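Local structure of thiamine pyrophosphokinase (Bacillus subtilis, 3LM8) at residues K2-V7 and D87-K92; G10-I15 and L38-I43. The protein catalyses the ATP-dependent pyrophosphorylation of thiamine to thiamine diphosphate, releasing AMP, and takes part in thiamine salvage. The protein carries 1 engineered substitution. All blocks are in the same frame, centred on the assembly; numbering follows the deposited sequence.

In the fold
Contact 1 lies on the face of strand 3-7 that Ile-4 and Ile-6 turn to helix 81-92. Through Val-7 the same strand also meets helix 33-41, which supplies one half of contact 2, with Val-7 CG2 3.5 Å from Leu-38 CD2; the centres of the two contacts are about 18 Å apart. Contact 2 then bridges the end of that helix to the loop that follows strand 3-7, at the surface, where the side chain of Lys-12 is about 5 Å from a bound magnesium ion. Neither contact contributes residues to the thiamine pocket, formed by Tyr-174, Leu-176 and residues 186-191.

Contact 1: K2-V7 and D87-K92; sequences KTINIV and DWALEK
Ile-4 of strand 3-7 packs against Ala-89 and Lys-92 of helix 81-92, joining a strand of the large mixed sheet to a helix that covers one of its faces. The helix belongs to a beta-alpha-beta crossover from strand 71-73 to strand 96-100, the latter lying next to and parallel with strand 3-7. Helix and strand run almost exactly antiparallel, at 175°, with their axes 9.5 Å apart.

The packing between them is apolar. Ile-4 has CG1 anti to its carbonyl carbon (chi1 -62°), and the extended branch carries CD1 up to the helix, 3.8 Å from Lys-92 CB. The same methyl lies 3.9 Å from Ala-89 CB, while Ile-4 CG2 approaches that alanine methyl as a second branch. Ile-6 adds a looser touch, its CD1 4.3 Å from Ala-89 CB. Ala-89 CB therefore meets both isoleucines, and it also touches Ile-97 of strand 96-100.

The polar end of Lys-92 turns back to its own helix. Its chain crosses Ile-4 at about a right angle and then bends away at chi2 and chi4. Its NZ makes a salt bridge of 3.0 Å with Glu-91 OE1 and a weak hydrogen bond to Trp-88 O. The indole of Trp-88 has Lys-92 NZ 3.1 Å above its plane, displaced toward the rim.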
loop_
_atom_site.group_PDB
_atom_site.type_symbol
_atom_site.label_atom_id
_atom_site.label_comp_id
_atom_site.label_asym_id
_atom_site.label_seq_id
_atom_site.Cartn_x
_atom_site.Cartn_y
_atom_site.Cartn_z
ATOM N N LYS A 2 7.961 8.314 12.219
ATOM C CA LYS A 2 7.675 9.163 11.035
ATOM C C LYS A 2 6.997 8.332 9.947
ATOM O O LYS A 2 6.978 7.093 10.006
ATOM C CB LYS A 2 8.977 9.770 10.509
ATOM C CG LYS A 2 9.756 10.552 11.562
ATOM C CD LYS A 2 11.133 10.942 11.050
ATOM C CE LYS A 2 11.995 11.572 12.141
ATOM N NZ LYS A 2 13.385 11.833 11.652
ATOM N N THR A 3 6.432 9.016 8.957
ATOM C CA THR A 3 5.744 8.342 7.864
ATOM C C THR A 3 6.300 8.676 6.491
ATOM O O THR A 3 6.715 9.806 6.230
ATOM C CB THR A 3 4.255 8.714 7.838
ATOM O OG1 THR A 3 3.626 8.242 9.031
ATOM C CG2 THR A 3 3.565 8.098 6.620
ATOM N N ILE A 4 6.307 7.690 5.608
ATOM C CA ILE A 4 6.761 7.934 4.251
ATOM C C ILE A 4 5.638 7.530 3.297
ATOM O O ILE A 4 5.090 6.433 3.415
ATOM C CB ILE A 4 8.037 7.153 3.934
ATOM C CG1 ILE A 4 9.148 7.618 4.865
ATOM C CG2 ILE A 4 8.472 7.406 2.478
ATOM C CD1 ILE A 4 10.465 6.944 4.607
ATOM N N ASN A 5 5.266 8.439 2.394
ATOM C CA ASN A 5 4.218 8.158 1.414
ATOM C C ASN A 5 4.807 8.195 0.018
ATOM O O ASN A 5 5.433 9.186 -0.384
ATOM C CB ASN A 5 3.088 9.182 1.465
ATOM C CG ASN A 5 2.313 9.131 2.741
ATOM O OD1 ASN A 5 2.510 8.244 3.575
ATOM N ND2 ASN A 5 1.416 10.090 2.910
ATOM N N ILE A 6 4.577 7.113 -0.720
ATOM C CA ILE A 6 5.070 6.961 -2.076
ATOM C C ILE A 6 3.888 6.944 -3.030
ATOM O O ILE A 6 2.915 6.206 -2.818
ATOM C CB ILE A 6 5.800 5.629 -2.237
ATOM C CG1 ILE A 6 6.825 5.448 -1.114
ATOM C CG2 ILE A 6 6.428 5.559 -3.600
ATOM C CD1 ILE A 6 7.515 4.082 -1.110
ATOM N N VAL A 7 3.967 7.746 -4.085
ATOM C CA VAL A 7 2.901 7.786 -5.081
ATOM C C VAL A 7 3.456 7.254 -6.403
ATOM O O VAL A 7 4.225 7.931 -7.084
ATOM C CB VAL A 7 2.370 9.226 -5.263
ATOM C CG1 VAL A 7 1.309 9.283 -6.369
ATOM C CG2 VAL A 7 1.785 9.705 -3.951
ATOM N N ASP A 87 13.051 0.485 -1.264
ATOM C CA ASP A 87 14.312 0.228 -0.565
ATOM C C ASP A 87 14.785 1.504 0.127
ATOM O O ASP A 87 15.259 1.478 1.259
ATOM C CB ASP A 87 15.407 -0.226 -1.538
ATOM C CG ASP A 87 15.206 -1.639 -2.036
ATOM O OD1 ASP A 87 14.680 -2.472 -1.276
ATOM O OD2 ASP A 87 15.593 -1.925 -3.187
ATOM N N TRP A 88 14.667 2.622 -0.578
ATOM C CA TRP A 88 15.070 3.922 -0.053
ATOM C C TRP A 88 14.273 4.243 1.207
ATOM O O TRP A 88 14.816 4.758 2.189
ATOM C CB TRP A 88 14.810 4.999 -1.106
ATOM C CG TRP A 88 15.306 6.356 -0.731
ATOM C CD1 TRP A 88 16.533 6.884 -1.001
ATOM C CD2 TRP A 88 14.589 7.358 -0.004
ATOM N NE1 TRP A 88 16.626 8.155 -0.489
ATOM C CE2 TRP A 88 15.446 8.471 0.131
ATOM C CE3 TRP A 88 13.305 7.422 0.549
ATOM C CZ2 TRP A 88 15.062 9.638 0.799
ATOM C CZ3 TRP A 88 12.925 8.585 1.214
ATOM C CH2 TRP A 88 13.803 9.676 1.333
ATOM N N ALA A 89 12.978 3.936 1.166
ATOM C CA ALA A 89 12.086 4.193 2.290
ATOM C C ALA A 89 12.279 3.212 3.460
ATOM O O ALA A 89 12.283 3.629 4.622
ATOM C CB ALA A 89 10.646 4.175 1.813
ATOM N N LEU A 90 12.435 1.921 3.160
ATOM C CA LEU A 90 12.649 0.932 4.218
ATOM C C LEU A 90 13.943 1.280 4.941
ATOM O O LEU A 90 14.048 1.160 6.159
ATOM C CB LEU A 90 12.731 -0.490 3.645
ATOM C CG LEU A 90 11.404 -1.090 3.155
ATOM C CD1 LEU A 90 11.631 -2.460 2.562
ATOM C CD2 LEU A 90 10.428 -1.178 4.305
ATOM N N GLU A 91 14.930 1.736 4.189
ATOM C CA GLU A 91 16.194 2.106 4.796
ATOM C C GLU A 91 15.949 3.210 5.836
ATOM O O GLU A 91 16.363 3.086 6.993
ATOM C CB GLU A 91 17.167 2.566 3.711
ATOM C CG GLU A 91 18.584 2.814 4.174
ATOM C CD GLU A 91 18.789 4.213 4.717
ATOM O OE1 GLU A 91 18.333 5.170 4.056
ATOM O OE2 GLU A 91 19.417 4.357 5.791
ATOM N N LYS A 92 15.252 4.272 5.441
ATOM C CA LYS A 92 14.966 5.371 6.368
ATOM C C LYS A 92 14.334 4.865 7.661
ATOM O O LYS A 92 14.392 5.531 8.688
ATOM C CB LYS A 92 14.026 6.398 5.727
ATOM C CG LYS A 92 14.579 7.080 4.487
ATOM C CD LYS A 92 15.784 7.952 4.801
ATOM C CE LYS A 92 16.447 8.438 3.512
ATOM N NZ LYS A 92 16.849 7.306 2.614
#

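Contact 2: G10-I15 and L38-I43; sequences GPKNLI and LLDAGI
Lys-12 NZ donates a hydrogen bond of 2.7 Å to Asp-40 OD2, and this salt bridge is the sole direct contact between the loop segment 10-15 and segment 38-43. The ammonium group comes in on the anti side of the oxygen, 30° out of the carboxylate plane, so that it also lies 3.6 Å from Asp-40 CB. Only the end of the lysine takes part, its CE following at 3.7 Å from Asp-40 OD2. A bend at chi3 (62°) in an otherwise extended chain directs this end toward the helix, and the two side chains cross at about a right angle.

On the lysine side the backbone makes a short 3-10 turn at residues 12-14, secured by a hydrogen bond from Ile-15 N to Lys-12 O. Asp-40 rides on the last turn of helix 33-41, which ends in a Schellman motif. There Ile-43 N reaches back to Leu-38 O at 2.9 Å, and Gly-42 N bonds more weakly to Leu-39 O. Gly-42 is the C-prime residue, its positive phi of 107° ending the helix two residues after the aspartate. Beyond it Ile-43 packs on Trp-28 of strand 26-31, the same tryptophan that Leu-38 touches from the helix.

Both charged residues are exposed and touch a crystal neighbour, so the lattice may influence their conformations. A bound magnesium ion lies about 5 Å from the side chain of Lys-12.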
loop_
_atom_site.group_PDB
_atom_site.type_symbol
_atom_site.label_atom_id
_atom_site.label_comp_id
_atom_site.label_asym_id
_atom_site.label_seq_id
_atom_site.Cartn_x
_atom_site.Cartn_y
_atom_site.Cartn_z
ATOM N N GLY A 10 0.337 5.161 -11.287
ATOM C CA GLY A 10 -0.880 4.549 -11.792
ATOM C C GLY A 10 -1.859 5.642 -12.172
ATOM O O GLY A 10 -1.564 6.814 -11.954
ATOM N N PRO A 11 -3.017 5.310 -12.761
ATOM C CA PRO A 11 -3.984 6.352 -13.133
ATOM C C PRO A 11 -4.489 7.139 -11.917
ATOM O O PRO A 11 -4.817 6.568 -10.888
ATOM C CB PRO A 11 -5.084 5.565 -13.840
ATOM C CG PRO A 11 -4.938 4.155 -13.281
ATOM C CD PRO A 11 -3.455 3.986 -13.235
ATOM N N LYS A 12 -4.539 8.460 -12.050
ATOM C CA LYS A 12 -4.965 9.353 -10.974
ATOM C C LYS A 12 -6.363 9.133 -10.407
ATOM O O LYS A 12 -6.611 9.424 -9.239
ATOM C CB LYS A 12 -4.884 10.801 -11.447
ATOM C CG LYS A 12 -3.547 11.228 -11.984
ATOM C CD LYS A 12 -3.598 12.676 -12.476
ATOM C CE LYS A 12 -3.933 13.649 -11.352
ATOM N NZ LYS A 12 -3.837 15.060 -11.802
ATOM N N ASN A 13 -7.282 8.652 -11.235
ATOM C CA ASN A 13 -8.663 8.447 -10.797
ATOM C C ASN A 13 -8.849 7.343 -9.759
ATOM O O ASN A 13 -9.850 7.319 -9.047
ATOM C CB ASN A 13 -9.559 8.192 -12.015
ATOM C CG ASN A 13 -9.011 7.117 -12.921
ATOM O OD1 ASN A 13 -9.507 5.988 -12.938
ATOM N ND2 ASN A 13 -7.964 7.456 -13.674
ATOM N N LEU A 14 -7.891 6.431 -9.672
ATOM C CA LEU A 14 -7.985 5.353 -8.700
ATOM C C LEU A 14 -7.309 5.747 -7.394
ATOM O O LEU A 14 -7.343 4.995 -6.418
ATOM C CB LEU A 14 -7.346 4.067 -9.241
ATOM C CG LEU A 14 -8.067 3.255 -10.328
ATOM C CD1 LEU A 14 -9.515 3.067 -9.932
ATOM C CD2 LEU A 14 -7.987 3.959 -11.663
ATOM N N ILE A 15 -6.713 6.938 -7.382
ATOM C CA ILE A 15 -5.999 7.459 -6.217
ATOM C C ILE A 15 -6.844 8.423 -5.378
ATOM O O ILE A 15 -7.547 9.283 -5.914
ATOM C CB ILE A 15 -4.707 8.168 -6.667
ATOM C CG1 ILE A 15 -3.881 7.219 -7.528
ATOM C CG2 ILE A 15 -3.892 8.610 -5.464
ATOM C CD1 ILE A 15 -2.607 7.821 -8.015
ATOM N N LEU A 38 1.724 14.166 -7.670
ATOM C CA LEU A 38 1.991 14.898 -6.441
ATOM C C LEU A 38 1.932 16.412 -6.661
ATOM O O LEU A 38 1.357 17.150 -5.864
ATOM C CB LEU A 38 3.364 14.500 -5.888
ATOM C CG LEU A 38 3.501 13.100 -5.294
ATOM C CD1 LEU A 38 4.967 12.770 -5.130
ATOM C CD2 LEU A 38 2.802 13.027 -3.955
ATOM N N LEU A 39 2.535 16.866 -7.751
ATOM C CA LEU A 39 2.561 18.282 -8.065
ATOM C C LEU A 39 1.172 18.832 -8.305
ATOM O O LEU A 39 0.860 19.938 -7.873
ATOM C CB LEU A 39 3.459 18.530 -9.282
ATOM C CG LEU A 39 4.925 18.834 -8.939
ATOM C CD1 LEU A 39 5.376 18.015 -7.738
ATOM C CD2 LEU A 39 5.800 18.559 -10.148
ATOM N N ASP A 40 0.331 18.061 -8.984
ATOM C CA ASP A 40 -1.022 18.521 -9.250
ATOM C C ASP A 40 -1.762 18.750 -7.941
ATOM O O ASP A 40 -2.496 19.727 -7.801
ATOM C CB ASP A 40 -1.790 17.513 -10.118
ATOM C CG ASP A 40 -1.175 17.343 -11.515
ATOM O OD1 ASP A 40 -0.476 18.262 -12.000
ATOM O OD2 ASP A 40 -1.408 16.283 -12.138
ATOM N N ALA A 41 -1.553 17.857 -6.978
ATOM C CA ALA A 41 -2.205 17.949 -5.676
ATOM C C ALA A 41 -1.613 19.050 -4.816
ATOM O O ALA A 41 -2.249 19.510 -3.882
ATOM C CB ALA A 41 -2.109 16.618 -4.945
ATOM N N GLY A 42 -0.390 19.463 -5.114
ATOM C CA GLY A 42 0.213 20.531 -4.340
ATOM C C GLY A 42 1.294 20.052 -3.411
ATOM O O GLY A 42 1.822 20.815 -2.607
ATOM N N ILE A 43 1.616 18.771 -3.518
ATOM C CA ILE A 43 2.650 18.181 -2.688
ATOM C C ILE A 43 3.903 18.045 -3.534
ATOM O O ILE A 43 3.837 17.631 -4.691
ATOM C CB ILE A 43 2.255 16.779 -2.208
ATOM C CG1 ILE A 43 0.848 16.812 -1.618
ATOM C CG2 ILE A 43 3.271 16.280 -1.174
ATOM C CD1 ILE A 43 0.286 15.429 -1.347
#